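Long-range contacts in subdomain of Desmoplakin Carboxy-Terminal domain (DPCT) (Homo sapiens, PDB 1LM5), which probably helps link intermediate filaments to desmosomes, through a carboxy-terminal filament-binding domain built from plakin repeats: residues B[23-27]-B[42-46]; B[31-35]-B[196-200]. All blocks are in the same frame, centred on the assembly; numbering follows the deposited sequence.

Interaction 1 (B[23-27]-B[42-46])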
loop_
_atom_site.group_PDB
_atom_site.type_symbol
_atom_site.label_atom_id
_atom_site.label_comp_id
_atom_site.label_asym_id
_atom_site.label_seq_id
_atom_site.Cartn_x
_atom_site.Cartn_y
_atom_site.Cartn_z
ATOM N N ILE B 23 -8.487 -22.694 -7.933
ATOM C CA ILE B 23 -8.551 -22.278 -9.324
ATOM C C ILE B 23 -8.774 -20.771 -9.320
ATOM O O ILE B 23 -9.162 -20.189 -8.302
ATOM C CB ILE B 23 -9.708 -22.955 -10.080
ATOM C CG1 ILE B 23 -11.045 -22.606 -9.417
ATOM C CG2 ILE B 23 -9.484 -24.455 -10.109
ATOM C CD1 ILE B 23 -12.252 -23.196 -10.120
ATOM N N SER B 24 -8.527 -20.138 -10.457
ATOM C CA SER B 24 -8.727 -18.702 -10.546
ATOM C C SER B 24 -10.219 -18.436 -10.558
ATOM O O SER B 24 -11.039 -19.334 -10.786
ATOM C CB SER B 24 -8.133 -18.156 -11.836
ATOM O OG SER B 24 -8.894 -18.626 -12.939
ATOM N N ILE B 25 -10.574 -17.189 -10.318
ATOM C CA ILE B 25 -11.964 -16.800 -10.347
ATOM C C ILE B 25 -12.480 -17.079 -11.759
ATOM O O ILE B 25 -13.571 -17.605 -11.947
ATOM C CB ILE B 25 -12.081 -15.317 -10.001
ATOM C CG1 ILE B 25 -11.781 -15.141 -8.511
ATOM C CG2 ILE B 25 -13.467 -14.788 -10.326
ATOM C CD1 ILE B 25 -11.430 -13.719 -8.125
ATOM N N THR B 26 -11.672 -16.724 -12.746
ATOM C CA THR B 26 -12.026 -16.940 -14.144
ATOM C C THR B 26 -12.349 -18.412 -14.394
ATOM O O THR B 26 -13.362 -18.746 -15.015
ATOM C CB THR B 26 -10.867 -16.485 -15.047
ATOM O OG1 THR B 26 -10.704 -15.077 -14.884
ATOM C CG2 THR B 26 -11.147 -16.785 -16.518
ATOM N N GLU B 27 -11.496 -19.298 -13.896
ATOM C CA GLU B 27 -11.724 -20.717 -14.089
ATOM C C GLU B 27 -13.018 -21.125 -13.386
ATOM O O GLU B 27 -13.768 -21.974 -13.882
ATOM C CB GLU B 27 -10.533 -21.517 -13.556
ATOM C CG GLU B 27 -10.673 -23.022 -13.771
ATOM C CD GLU B 27 -10.828 -23.393 -15.237
ATOM O OE1 GLU B 27 -11.269 -24.523 -15.512
ATOM O OE2 GLU B 27 -10.504 -22.565 -16.114
ATOM N N LEU B 42 -15.567 -10.221 -7.907
ATOM C CA LEU B 42 -14.424 -10.634 -7.105
ATOM C C LEU B 42 -13.185 -10.080 -7.788
ATOM O O LEU B 42 -12.238 -9.675 -7.122
ATOM C CB LEU B 42 -14.322 -12.151 -7.016
ATOM C CG LEU B 42 -15.454 -12.761 -6.194
ATOM C CD1 LEU B 42 -15.339 -14.267 -6.239
ATOM C CD2 LEU B 42 -15.401 -12.240 -4.773
ATOM N N LEU B 43 -13.201 -10.073 -9.122
ATOM C CA LEU B 43 -12.069 -9.551 -9.891
ATOM C C LEU B 43 -12.012 -8.033 -9.736
ATOM O O LEU B 43 -10.935 -7.456 -9.692
ATOM C CB LEU B 43 -12.200 -9.892 -11.381
ATOM C CG LEU B 43 -11.565 -11.132 -12.025
ATOM C CD1 LEU B 43 -10.602 -11.808 -11.074
ATOM C CD2 LEU B 43 -12.640 -12.059 -12.508
ATOM N N GLU B 44 -13.168 -7.382 -9.668
ATOM C CA GLU B 44 -13.163 -5.931 -9.495
ATOM C C GLU B 44 -12.505 -5.612 -8.171
ATOM O O GLU B 44 -11.703 -4.698 -8.074
ATOM C CB GLU B 44 -14.582 -5.370 -9.493
ATOM C CG GLU B 44 -15.287 -5.489 -10.821
ATOM C CD GLU B 44 -16.718 -5.029 -10.741
ATOM O OE1 GLU B 44 -17.303 -5.106 -9.639
ATOM O OE2 GLU B 44 -17.259 -4.609 -11.781
ATOM N N ALA B 45 -12.853 -6.382 -7.151
ATOM C CA ALA B 45 -12.290 -6.164 -5.830
ATOM C C ALA B 45 -10.767 -6.198 -5.912
ATOM O O ALA B 45 -10.086 -5.484 -5.184
ATOM C CB ALA B 45 -12.791 -7.222 -4.863
ATOM N N GLN B 46 -10.239 -7.017 -6.815
ATOM C CA GLN B 46 -8.799 -7.113 -6.962
ATOM C C GLN B 46 -8.302 -5.937 -7.771
ATOM O O GLN B 46 -7.373 -5.254 -7.373
ATOM C CB GLN B 46 -8.427 -8.413 -7.662
ATOM C CG GLN B 46 -8.931 -9.635 -6.945
ATOM C CD GLN B 46 -8.497 -10.887 -7.641
ATOM O OE1 GLN B 46 -8.064 -10.836 -8.783
ATOM N NE2 GLN B 46 -8.613 -12.027 -6.965
#
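This contact joins the two helices in the hairpin-and-two-helix unit of residues 11-47. The arrangement is consistent with the plakin repeat, in which a beta-hairpin is followed by two antiparallel helices. Segment 23-27 runs from the end of hairpin strand 21-23 into helix 25-30. Segment 42-46 belongs to helix 36-47. Ser24 is the N-cap of the first helix. Its p rotamer turns the hydroxyl back over the first turn, where Ser24 OG accepts a hydrogen bond from Glu27 N at 2.9 Å.

The contact itself centres on Ile25, which supplies about half of the 205 Å² buried. Ile25 points toward the second helix in an m,t conformation. Ile25 CD1 reaches Leu42 CB at 3.5 Å, and Ile25 CG2 meets Leu43 CD2 at 3.6 Å. The two methyls thus pack against neighbouring residues of one helical turn. Leu42 adopts the ordinary m,t rotamer and also lies against Ile11. Leu43 is different. Its CA-to-CB bond points sideways, and both chi angles lie between wells, yet its end comes close to Ile25. Met76 and Leu80 of helix 74-88 also pack on it.

No hydrogen bond crosses between the segments. The polar groups at the contact pair elsewhere: Thr26 OG1 is hydrogen-bonded to Val71 O. Gln46 has an m,t chain whose amide is hydrogen-bonded outside the two segments. OE1 pairs with Ile53 N, and NE2 with Ile11 O and Ala12 O on hairpin strand 11-16. The same nitrogen, Gln46 NE2, packs 3.5 Å from Ile25 CD1.

Interaction 2 (B[31-35]-B[196-200])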
loop_
_atom_site.group_PDB
_atom_site.type_symbol
_atom_site.label_atom_id
_atom_site.label_comp_id
_atom_site.label_asym_id
_atom_site.label_seq_id
_atom_site.Cartn_x
_atom_site.Cartn_y
_atom_site.Cartn_z
ATOM N N ARG B 31 -15.949 -23.079 -15.224
ATOM C CA ARG B 31 -16.489 -24.357 -14.779
ATOM C C ARG B 31 -17.924 -24.216 -14.285
ATOM O O ARG B 31 -18.542 -25.182 -13.845
ATOM C CB ARG B 31 -15.577 -24.947 -13.694
ATOM C CG ARG B 31 -14.118 -24.664 -13.992
ATOM C CD ARG B 31 -13.192 -25.851 -13.904
ATOM N NE ARG B 31 -12.838 -26.209 -12.538
ATOM C CZ ARG B 31 -11.649 -26.693 -12.181
ATOM N NH1 ARG B 31 -10.691 -26.867 -13.084
ATOM N NH2 ARG B 31 -11.423 -27.035 -10.921
ATOM N N GLY B 32 -18.450 -23.001 -14.373
ATOM C CA GLY B 32 -19.813 -22.755 -13.957
ATOM C C GLY B 32 -20.077 -22.886 -12.471
ATOM O O GLY B 32 -21.220 -23.109 -12.078
ATOM N N ILE B 33 -19.045 -22.753 -11.642
ATOM C CA ILE B 33 -19.247 -22.849 -10.197
ATOM C C ILE B 33 -19.316 -21.461 -9.559
ATOM O O ILE B 33 -19.754 -21.309 -8.419
ATOM C CB ILE B 33 -18.161 -23.715 -9.521
ATOM C CG1 ILE B 33 -16.764 -23.134 -9.752
ATOM C CG2 ILE B 33 -18.250 -25.135 -10.073
ATOM C CD1 ILE B 33 -15.671 -23.909 -9.013
ATOM N N VAL B 34 -18.874 -20.457 -10.314
ATOM C CA VAL B 34 -18.937 -19.055 -9.900
ATOM C C VAL B 34 -19.621 -18.363 -11.084
ATOM O O VAL B 34 -19.177 -18.514 -12.226
ATOM C CB VAL B 34 -17.531 -18.436 -9.720
ATOM C CG1 VAL B 34 -17.661 -16.975 -9.335
ATOM C CG2 VAL B 34 -16.739 -19.216 -8.680
ATOM N N ASP B 35 -20.708 -17.636 -10.840
ATOM C CA ASP B 35 -21.383 -16.963 -11.948
ATOM C C ASP B 35 -20.523 -15.794 -12.403
ATOM O O ASP B 35 -19.762 -15.231 -11.614
ATOM C CB ASP B 35 -22.774 -16.474 -11.542
ATOM C CG ASP B 35 -22.721 -15.331 -10.560
ATOM O OD1 ASP B 35 -22.660 -15.598 -9.347
ATOM O OD2 ASP B 35 -22.725 -14.167 -11.006
ATOM N N GLU B 196 -14.709 -20.859 -1.359
ATOM C CA GLU B 196 -15.114 -22.162 -1.856
ATOM C C GLU B 196 -16.247 -22.031 -2.873
ATOM O O GLU B 196 -17.079 -21.131 -2.779
ATOM C CB GLU B 196 -15.562 -23.057 -0.706
ATOM C CG GLU B 196 -14.432 -23.467 0.200
ATOM C CD GLU B 196 -14.883 -24.406 1.304
ATOM O OE1 GLU B 196 -14.027 -24.790 2.128
ATOM O OE2 GLU B 196 -16.082 -24.759 1.347
ATOM N N ALA B 197 -16.266 -22.936 -3.845
ATOM C CA ALA B 197 -17.290 -22.940 -4.873
ATOM C C ALA B 197 -17.647 -24.386 -5.189
ATOM O O ALA B 197 -16.776 -25.260 -5.218
ATOM C CB ALA B 197 -16.786 -22.249 -6.125
ATOM N N ALA B 198 -18.928 -24.625 -5.418
ATOM C CA ALA B 198 -19.421 -25.957 -5.733
ATOM C C ALA B 198 -20.444 -25.823 -6.846
ATOM O O ALA B 198 -20.991 -24.740 -7.056
ATOM C CB ALA B 198 -20.065 -26.582 -4.496
ATOM N N SER B 199 -20.685 -26.919 -7.563
ATOM C CA SER B 199 -21.658 -26.946 -8.656
ATOM C C SER B 199 -23.007 -27.397 -8.124
ATOM O O SER B 199 -23.073 -28.135 -7.142
ATOM C CB SER B 199 -21.226 -27.923 -9.754
ATOM O OG SER B 199 -20.142 -27.420 -10.508
ATOM N N VAL B 200 -24.081 -26.961 -8.772
ATOM C CA VAL B 200 -25.417 -27.357 -8.349
ATOM C C VAL B 200 -26.191 -27.908 -9.546
ATOM O O VAL B 200 -27.308 -27.408 -9.813
ATOM C CB VAL B 200 -26.188 -26.162 -7.740
ATOM C CG1 VAL B 200 -27.493 -26.646 -7.118
ATOM C CG2 VAL B 200 -25.330 -25.468 -6.697
#
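In this contact, the turn between the two helices of the 11-47 unit, whose hairpin and helices are consistent with a plakin repeat, meets the modelled C-terminal end of the chain. Segment 196-200 completes strand 193-197, which lies parallel to strand 11-16 of that unit's beta-hairpin, and then continues as loop. Ala197 is hydrogen-bonded through its backbone to Phe15 and Thr17.

Ile33 has the most surface covered, 73 Å². It comes just after Gly32, whose positive phi of 68° closes helix 25-30 in a Schellman motif. The turn then directs the Ile33 side chain toward the strand end. Ile33 CD1 packs on Ala197 CB at 3.5 Å, and Ile33 CB lies 3.9 Å from Ala198 O. That carbonyl accepts a hydrogen bond from Lys172 NZ.

Ala197 is next, with 57 Å² covered. Ala197 CB points toward the turn and also touches Val34 CG2 at 4.0 Å. This small methyl therefore packs against two branched side chains, and Ile14 of strand 11-16 borders the same patch.

Ser199 lies at the exposed margin and contributes 32 Å². The nearest pair of CA atoms is Ile33 CA and Ser199 CA, 5.0 Å apart. Even so, the segments share no hydrogen bond. The m rotamer of Ser199 brings its hydroxyl against the isoleucine in a very tight contact, with Ser199 OG only 3.0 Å from Ile33 CG2.

In the fold
Both contacts involve the hairpin-and-two-helix unit of residues 11-47, and their centres lie 13 Å apart. Their segments alternate along the chain. Interaction 1 is buried and local, with 14 residues between its segments. Interaction 2 is partly exposed and spans 160 residues, joining the unit to the end of strand 193-197. Ile23 connects them directly: Ile23 CD1 lies 3.7 Å from Ile33 CD1, and Ile23 CG2 lies 3.3 Å from Arg31 NH2. Arg31 also forms salt bridges with Asp16 and Glu21. Ile14 of strand 11-16 touches side chains from both contacts, Ile25 in one and Val34 and Ala197 in the other.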